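Cell shape-determining protein MreC (PDB 2J5U) is probably involved in forming and maintaining cell shape, and assembles as dimers into a 24-subunit oligomer. Local coordinates at residues V135-Q140 with G147-Y152; Q174-S179 with I189-I194; T193-E198 with F209-A214. All blocks are in the same frame, centred on the assembly; numbering follows the deposited sequence.

Contact 1. Residues V135-Q140 with G147-Y152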
# COMPACT_ATOMS: atom_id res chain seq x y z
N VAL A 135 -38.99 62.72 -7.73
CA VAL A 135 -39.09 61.27 -7.77
C VAL A 135 -37.70 60.67 -8.06
O VAL A 135 -36.95 61.19 -8.88
CB VAL A 135 -40.18 60.81 -8.82
CG1 VAL A 135 -40.47 61.90 -9.76
CG2 VAL A 135 -39.73 59.58 -9.59
N SER A 136 -37.36 59.61 -7.33
CA SER A 136 -36.07 58.94 -7.49
C SER A 136 -36.10 58.15 -8.80
O SER A 136 -37.00 57.32 -9.01
CB SER A 136 -35.83 57.95 -6.34
OG SER A 136 -36.00 58.55 -5.08
N ALA A 137 -35.11 58.36 -9.65
CA ALA A 137 -35.10 57.69 -10.93
C ALA A 137 -33.77 57.07 -11.33
O ALA A 137 -32.72 57.41 -10.80
CB ALA A 137 -35.54 58.67 -12.03
N LYS A 138 -33.87 56.17 -12.30
CA LYS A 138 -32.74 55.46 -12.85
C LYS A 138 -32.74 55.60 -14.38
O LYS A 138 -33.79 55.52 -15.02
CB LYS A 138 -32.82 53.98 -12.47
CG LYS A 138 -31.60 53.18 -12.86
CD LYS A 138 -31.73 51.74 -12.44
CE LYS A 138 -32.87 51.08 -13.17
NZ LYS A 138 -33.01 49.65 -12.78
N VAL A 139 -31.56 55.83 -14.94
CA VAL A 139 -31.40 55.93 -16.39
C VAL A 139 -30.83 54.59 -16.84
O VAL A 139 -29.71 54.23 -16.47
CB VAL A 139 -30.38 57.01 -16.79
CG1 VAL A 139 -30.30 57.09 -18.30
CG2 VAL A 139 -30.76 58.34 -16.19
N GLN A 140 -31.59 53.85 -17.64
CA GLN A 140 -31.13 52.55 -18.12
C GLN A 140 -30.01 52.69 -19.13
O GLN A 140 -30.08 53.52 -20.04
CB GLN A 140 -32.27 51.77 -18.74
CG GLN A 140 -33.46 51.60 -17.84
CD GLN A 140 -34.52 50.73 -18.46
OE1 GLN A 140 -34.70 50.74 -19.68
NE2 GLN A 140 -35.24 49.99 -17.64
N GLY A 147 -30.61 59.32 -10.16
CA GLY A 147 -30.77 60.74 -9.98
C GLY A 147 -32.16 61.08 -9.46
O GLY A 147 -32.96 60.19 -9.15
N ILE A 148 -32.43 62.37 -9.37
CA ILE A 148 -33.72 62.83 -8.89
C ILE A 148 -34.44 63.65 -9.96
O ILE A 148 -33.88 64.60 -10.51
CB ILE A 148 -33.57 63.71 -7.64
CG1 ILE A 148 -32.74 62.98 -6.58
CG2 ILE A 148 -34.93 64.03 -7.07
CD1 ILE A 148 -33.36 61.69 -6.09
N ILE A 149 -35.67 63.27 -10.28
CA ILE A 149 -36.44 64.05 -11.24
C ILE A 149 -36.97 65.18 -10.36
O ILE A 149 -37.54 64.94 -9.30
CB ILE A 149 -37.64 63.26 -11.80
CG1 ILE A 149 -37.15 62.11 -12.69
CG2 ILE A 149 -38.55 64.21 -12.55
CD1 ILE A 149 -36.54 62.53 -13.96
N ASN A 150 -36.77 66.42 -10.79
CA ASN A 150 -37.20 67.54 -9.98
C ASN A 150 -37.34 68.82 -10.78
O ASN A 150 -36.38 69.56 -10.94
CB ASN A 150 -36.18 67.74 -8.86
CG ASN A 150 -36.52 68.90 -7.98
OD1 ASN A 150 -35.66 69.73 -7.68
ND2 ASN A 150 -37.76 68.97 -7.55
N GLY A 151 -38.54 69.08 -11.27
CA GLY A 151 -38.74 70.30 -12.04
C GLY A 151 -39.31 70.07 -13.43
O GLY A 151 -38.83 69.22 -14.18
N TYR A 152 -40.34 70.84 -13.77
CA TYR A 152 -40.96 70.74 -15.08
C TYR A 152 -40.95 72.11 -15.75
O TYR A 152 -41.20 73.13 -15.11
CB TYR A 152 -42.39 70.21 -14.96
CG TYR A 152 -43.09 70.10 -16.29
CD1 TYR A 152 -44.14 70.96 -16.63
CD2 TYR A 152 -42.71 69.14 -17.22
CE1 TYR A 152 -44.78 70.86 -17.86
CE2 TYR A 152 -43.35 69.03 -18.46
CZ TYR A 152 -44.38 69.89 -18.77
OH TYR A 152 -45.02 69.74 -19.97
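V135 and I149 face each other as a hydrogen-bonded pair at one end of a beta hairpin, strands 135-139 and 145-153, the first two strands of the second of the chain's two six-stranded antiparallel barrels. V135 N donates to I149 O at 3.1 Å; in return I149 N gives V135 O a straighter bond of 2.8 Å. Beside this pair of bonds the two side chains lie side by side and point the same way, V135 CG1 resting 3.7 Å from I149 CB. I191 of strand 190-199 packs on V135, and L159 and L161 of strand 158-165 pack on I149, which places this face inside the barrel.

S136 turns to the opposite face with I148, its non-hydrogen-bonded partner. The meeting is loose: I148 CG1 is anti to the carbonyl carbon, and a chi2 of -62° brings CD1 to 4.1 Å from S136 CA. P80 of the second subunit packs on I148, so this face also meets the second subunit.

A137 returns to the inner face opposite G147. Its N reaches G147 O at 2.9 Å, and G147 N reaches A137 O in return. The short strand segments are antiparallel but strongly twisted, with 126° between their directions. V139 continues the pairing with A145, while K138 and Q140 use the other edge of the strand, bonding to V177 and K175; K138 NZ also forms a salt bridge with D47 of the second subunit. On the inner face, with no side chain on G147, A137 CB leans diagonally on I149 CG1 at 3.9 Å.

Contact 2. Residues Q174-S179 with I189-I194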
# COMPACT_ATOMS: atom_id res chain seq x y z
N GLN A 174 -32.14 57.33 -24.13
CA GLN A 174 -32.07 56.38 -23.02
C GLN A 174 -33.35 56.51 -22.20
O GLN A 174 -33.88 57.61 -22.00
CB GLN A 174 -30.86 56.66 -22.13
CG GLN A 174 -29.52 56.58 -22.84
CD GLN A 174 -28.35 56.61 -21.88
OE1 GLN A 174 -28.12 55.65 -21.15
NE2 GLN A 174 -27.62 57.72 -21.87
N LYS A 175 -33.84 55.37 -21.73
CA LYS A 175 -35.06 55.36 -20.94
C LYS A 175 -34.79 55.64 -19.48
O LYS A 175 -33.74 55.27 -18.94
CB LYS A 175 -35.76 54.02 -21.12
CG LYS A 175 -35.85 53.70 -22.59
CD LYS A 175 -37.00 52.79 -22.94
CE LYS A 175 -36.96 52.51 -24.43
NZ LYS A 175 -38.11 51.70 -24.87
N VAL A 176 -35.73 56.34 -18.86
CA VAL A 176 -35.64 56.70 -17.45
C VAL A 176 -36.81 56.03 -16.73
O VAL A 176 -37.95 56.09 -17.18
CB VAL A 176 -35.71 58.23 -17.26
CG1 VAL A 176 -35.73 58.58 -15.79
CG2 VAL A 176 -34.51 58.88 -17.93
N VAL A 177 -36.51 55.37 -15.62
CA VAL A 177 -37.55 54.68 -14.86
C VAL A 177 -37.42 54.99 -13.38
O VAL A 177 -36.45 55.59 -12.95
CB VAL A 177 -37.46 53.14 -15.07
CG1 VAL A 177 -37.61 52.81 -16.53
CG2 VAL A 177 -36.14 52.62 -14.54
N THR A 178 -38.42 54.58 -12.61
CA THR A 178 -38.39 54.81 -11.18
C THR A 178 -37.41 53.84 -10.54
O THR A 178 -37.34 52.68 -10.91
CB THR A 178 -39.77 54.61 -10.56
OG1 THR A 178 -40.31 53.35 -10.98
CG2 THR A 178 -40.71 55.72 -10.98
N SER A 179 -36.63 54.34 -9.59
CA SER A 179 -35.63 53.53 -8.90
C SER A 179 -36.19 52.86 -7.65
O SER A 179 -35.67 51.85 -7.19
CB SER A 179 -34.45 54.40 -8.49
OG SER A 179 -34.82 55.34 -7.49
N ILE A 189 -41.13 51.77 -13.16
CA ILE A 189 -42.19 52.45 -13.88
C ILE A 189 -41.54 53.39 -14.87
O ILE A 189 -40.65 54.15 -14.50
CB ILE A 189 -43.11 53.24 -12.94
CG1 ILE A 189 -44.01 52.30 -12.14
CG2 ILE A 189 -44.04 54.13 -13.77
CD1 ILE A 189 -43.31 51.13 -11.53
N PHE A 190 -41.96 53.34 -16.13
CA PHE A 190 -41.40 54.21 -17.16
C PHE A 190 -41.76 55.68 -16.92
O PHE A 190 -42.92 56.01 -16.66
CB PHE A 190 -41.89 53.79 -18.56
CG PHE A 190 -41.30 54.61 -19.68
CD1 PHE A 190 -39.93 54.58 -19.95
CD2 PHE A 190 -42.11 55.44 -20.46
CE1 PHE A 190 -39.37 55.37 -20.98
CE2 PHE A 190 -41.57 56.23 -21.48
CZ PHE A 190 -40.19 56.19 -21.74
N ILE A 191 -40.76 56.55 -17.00
CA ILE A 191 -40.99 57.97 -16.79
C ILE A 191 -40.90 58.73 -18.10
O ILE A 191 -41.80 59.49 -18.45
CB ILE A 191 -39.95 58.58 -15.82
CG1 ILE A 191 -40.09 57.96 -14.42
CG2 ILE A 191 -40.12 60.06 -15.77
CD1 ILE A 191 -39.06 58.47 -13.44
N GLY A 192 -39.80 58.53 -18.83
CA GLY A 192 -39.63 59.23 -20.09
C GLY A 192 -38.32 58.95 -20.79
O GLY A 192 -37.66 57.95 -20.52
N THR A 193 -37.93 59.85 -21.68
CA THR A 193 -36.71 59.68 -22.47
C THR A 193 -35.73 60.83 -22.35
O THR A 193 -36.15 61.99 -22.34
CB THR A 193 -37.08 59.53 -23.94
OG1 THR A 193 -37.74 58.27 -24.13
CG2 THR A 193 -35.85 59.61 -24.82
N ILE A 194 -34.44 60.53 -22.27
CA ILE A 194 -33.46 61.62 -22.20
C ILE A 194 -33.58 62.31 -23.54
O ILE A 194 -33.65 61.67 -24.59
CB ILE A 194 -32.02 61.13 -22.03
CG1 ILE A 194 -31.82 60.54 -20.64
CG2 ILE A 194 -31.06 62.30 -22.23
CD1 ILE A 194 -30.40 60.11 -20.36
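V176 faces two residues at once, I191 and G192, the signature of a classic beta bulge. V176 O accepts from I191 N at 2.9 Å and, weakly, from G192 N at 3.5 Å, while V176 N closes the pair on G192 O. The extra residue shifts the register by one, so that K175 pairs with T193 on one side of the bulge and V177 with F190 on the other.

F190 has CG anti to the backbone N (chi1 -178°), and its ring lies along its own strand, with G192 N over the centre of one face, 3.7 Å above the plane. The side chains of K175 and F190 cross at about a right angle, K175 CB at the ring edge, 3.9 Å from F190 CE1; K175 NZ goes on to a salt bridge with E42 of the second subunit. V177 CG1 lies farther along the same edge.

The other side of the sheet is aliphatic. I191 reaches past V176 O and sets CD1 3.8 Å from V177 C. The side chains of V176 and I194 cross at about a right angle, V176 CG2 to I194 CG1 4.2 Å. A137 of the neighbouring strand packs on V176 and I191, and V139 on I194.

At the far end T178 grips I189 by two bonds: T178 N to I189 O, and I189 N to T178 OG1 at 2.8 Å. The hydroxyl sits between the backbone N and the carbonyl carbon (chi1 50°). It is also bonded to P186 O, so one oxygen serves two backbone groups at the end of the connecting loop. At the other end I194 N bonds to Q174 O. Together these bonds make a bulged antiparallel hairpin, strands 175-178 and 190-199, within the second six-stranded barrel of MreC.

Contact 3. Residues T193-E198 with F209-A214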
# COMPACT_ATOMS: atom_id res chain seq x y z
N THR A 193 -37.93 59.85 -21.68
CA THR A 193 -36.71 59.68 -22.47
C THR A 193 -35.73 60.83 -22.35
O THR A 193 -36.15 61.99 -22.34
CB THR A 193 -37.08 59.53 -23.94
OG1 THR A 193 -37.74 58.27 -24.13
CG2 THR A 193 -35.85 59.61 -24.82
N ILE A 194 -34.44 60.53 -22.27
CA ILE A 194 -33.46 61.62 -22.20
C ILE A 194 -33.58 62.31 -23.54
O ILE A 194 -33.65 61.67 -24.59
CB ILE A 194 -32.02 61.13 -22.03
CG1 ILE A 194 -31.82 60.54 -20.64
CG2 ILE A 194 -31.06 62.30 -22.23
CD1 ILE A 194 -30.40 60.11 -20.36
N GLU A 195 -33.61 63.63 -23.51
CA GLU A 195 -33.76 64.38 -24.73
C GLU A 195 -32.57 65.29 -24.89
O GLU A 195 -32.06 65.47 -25.99
CB GLU A 195 -35.04 65.21 -24.63
CG GLU A 195 -35.39 66.00 -25.86
CD GLU A 195 -35.74 65.11 -27.03
OE1 GLU A 195 -36.48 64.12 -26.82
OE2 GLU A 195 -35.27 65.40 -28.15
N LYS A 196 -32.12 65.86 -23.78
CA LYS A 196 -31.01 66.80 -23.77
C LYS A 196 -30.15 66.51 -22.54
O LYS A 196 -30.66 66.03 -21.53
CB LYS A 196 -31.60 68.22 -23.69
CG LYS A 196 -30.76 69.35 -24.26
CD LYS A 196 -31.48 70.71 -24.14
CE LYS A 196 -31.49 71.25 -22.71
NZ LYS A 196 -32.16 72.59 -22.55
N VAL A 197 -28.85 66.78 -22.63
CA VAL A 197 -27.95 66.55 -21.50
C VAL A 197 -26.99 67.72 -21.34
O VAL A 197 -26.56 68.31 -22.33
CB VAL A 197 -27.09 65.28 -21.69
CG1 VAL A 197 -26.15 65.13 -20.51
CG2 VAL A 197 -27.98 64.06 -21.82
N GLU A 198 -26.65 68.07 -20.11
CA GLU A 198 -25.72 69.16 -19.87
C GLU A 198 -25.07 69.02 -18.51
O GLU A 198 -25.54 68.28 -17.65
CB GLU A 198 -26.43 70.51 -19.99
CG GLU A 198 -27.16 70.97 -18.75
CD GLU A 198 -27.97 72.24 -18.99
OE1 GLU A 198 -28.36 72.89 -17.99
OE2 GLU A 198 -28.23 72.58 -20.18
N PHE A 209 -32.52 66.34 -19.47
CA PHE A 209 -33.86 66.87 -19.61
C PHE A 209 -34.62 65.75 -20.26
O PHE A 209 -34.17 65.15 -21.24
CB PHE A 209 -33.83 68.15 -20.43
CG PHE A 209 -33.10 69.25 -19.74
CD1 PHE A 209 -31.71 69.31 -19.78
CD2 PHE A 209 -33.78 70.17 -18.95
CE1 PHE A 209 -31.02 70.27 -19.03
CE2 PHE A 209 -33.10 71.14 -18.20
CZ PHE A 209 -31.72 71.19 -18.24
N ILE A 210 -35.78 65.45 -19.69
CA ILE A 210 -36.55 64.32 -20.15
C ILE A 210 -37.94 64.59 -20.68
O ILE A 210 -38.68 65.42 -20.16
CB ILE A 210 -36.59 63.30 -19.00
CG1 ILE A 210 -35.15 62.87 -18.71
CG2 ILE A 210 -37.48 62.11 -19.36
CD1 ILE A 210 -34.97 62.09 -17.43
N LYS A 211 -38.28 63.85 -21.73
CA LYS A 211 -39.58 63.95 -22.36
C LYS A 211 -40.49 62.91 -21.73
O LYS A 211 -40.34 61.71 -21.99
CB LYS A 211 -39.46 63.68 -23.86
CG LYS A 211 -40.78 63.64 -24.58
CD LYS A 211 -40.59 63.13 -26.00
CE LYS A 211 -41.94 62.99 -26.71
NZ LYS A 211 -41.79 62.40 -28.07
N PRO A 212 -41.45 63.33 -20.90
CA PRO A 212 -42.33 62.35 -20.28
C PRO A 212 -42.99 61.49 -21.33
O PRO A 212 -43.37 61.98 -22.39
CB PRO A 212 -43.33 63.21 -19.51
CG PRO A 212 -43.34 64.48 -20.25
CD PRO A 212 -41.89 64.70 -20.58
N GLY A 213 -43.10 60.20 -21.04
CA GLY A 213 -43.71 59.27 -21.98
C GLY A 213 -45.21 59.38 -21.95
O GLY A 213 -45.88 59.23 -22.97
N ALA A 214 -45.76 59.63 -20.77
CA ALA A 214 -47.19 59.75 -20.64
C ALA A 214 -47.61 61.18 -20.97
O ALA A 214 -46.91 62.13 -20.62
CB ALA A 214 -47.63 59.39 -19.23
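F209 O takes two backbone donors, E195 N at 2.8 Å, nearly along the C=O axis, and K196 N through a weak bond of 3.3 Å. F209 N answers with a bond of 2.8 Å to K196 O. Toward the other end T193 and K211 form a reciprocal pair, K211 N bonding to T193 O and T193 N to K211 O.

Two charged side chains gather at the ring of F209. K196 lies beside it and points the same way, its chain bent at the third torsion (chi3 74°) so that CE folds over the ring. NZ stands almost on the ring normal, 4.3 Å from the centroid of F209, a cation-pi contact, and K196 CE makes a CH-pi contact with the same ring, 3.5 Å from F209 CD1. E198 comes to the rim instead: its CD is 3.6 Å from F209 CE1, with carboxylate and ring planes 71° apart.

With E195 and K196 both facing F209, the pattern is a classic beta bulge in the hairpin of strands 190-199 and 205-212, part of the second six-stranded antiparallel barrel. L158 and E160 of strand 158-165, the neighbour at the other edge, also touch F209.

I194 and I210, a non-hydrogen-bonded pair, turn to the opposite, buried face, where L161 packs on I210 and F170 on I194. Here I210 CG2, anti to the backbone N, comes to 3.3 Å from T193 O, and I210 CG1 lies 4.1 Å from I194 CA.

Overall arrangement
The three contacts belong to one barrel, the second of the chain's two six-stranded ones. Contacts 1 and 2, centres about 8 Å apart, are joined through neighbouring strands 135-139 and 175-178, with K138 N 2.7 Å from V177 O and Q140 N 2.9 Å from K175 O, probable hydrogen bonds. Contacts 2 and 3 share T193 and I194 on strand 190-199, so each edge of that strand serves one hairpin and each hairpin has its own bulge; their centres lie about 9 Å apart. Across the interior, V139 CG1 of contact 1 meets I194 CD1 at 3.7 Å, and I149 CD1 meets I210 CD1 of contact 3 at 3.8 Å. Contacts 1 and 2 also touch the second subunit.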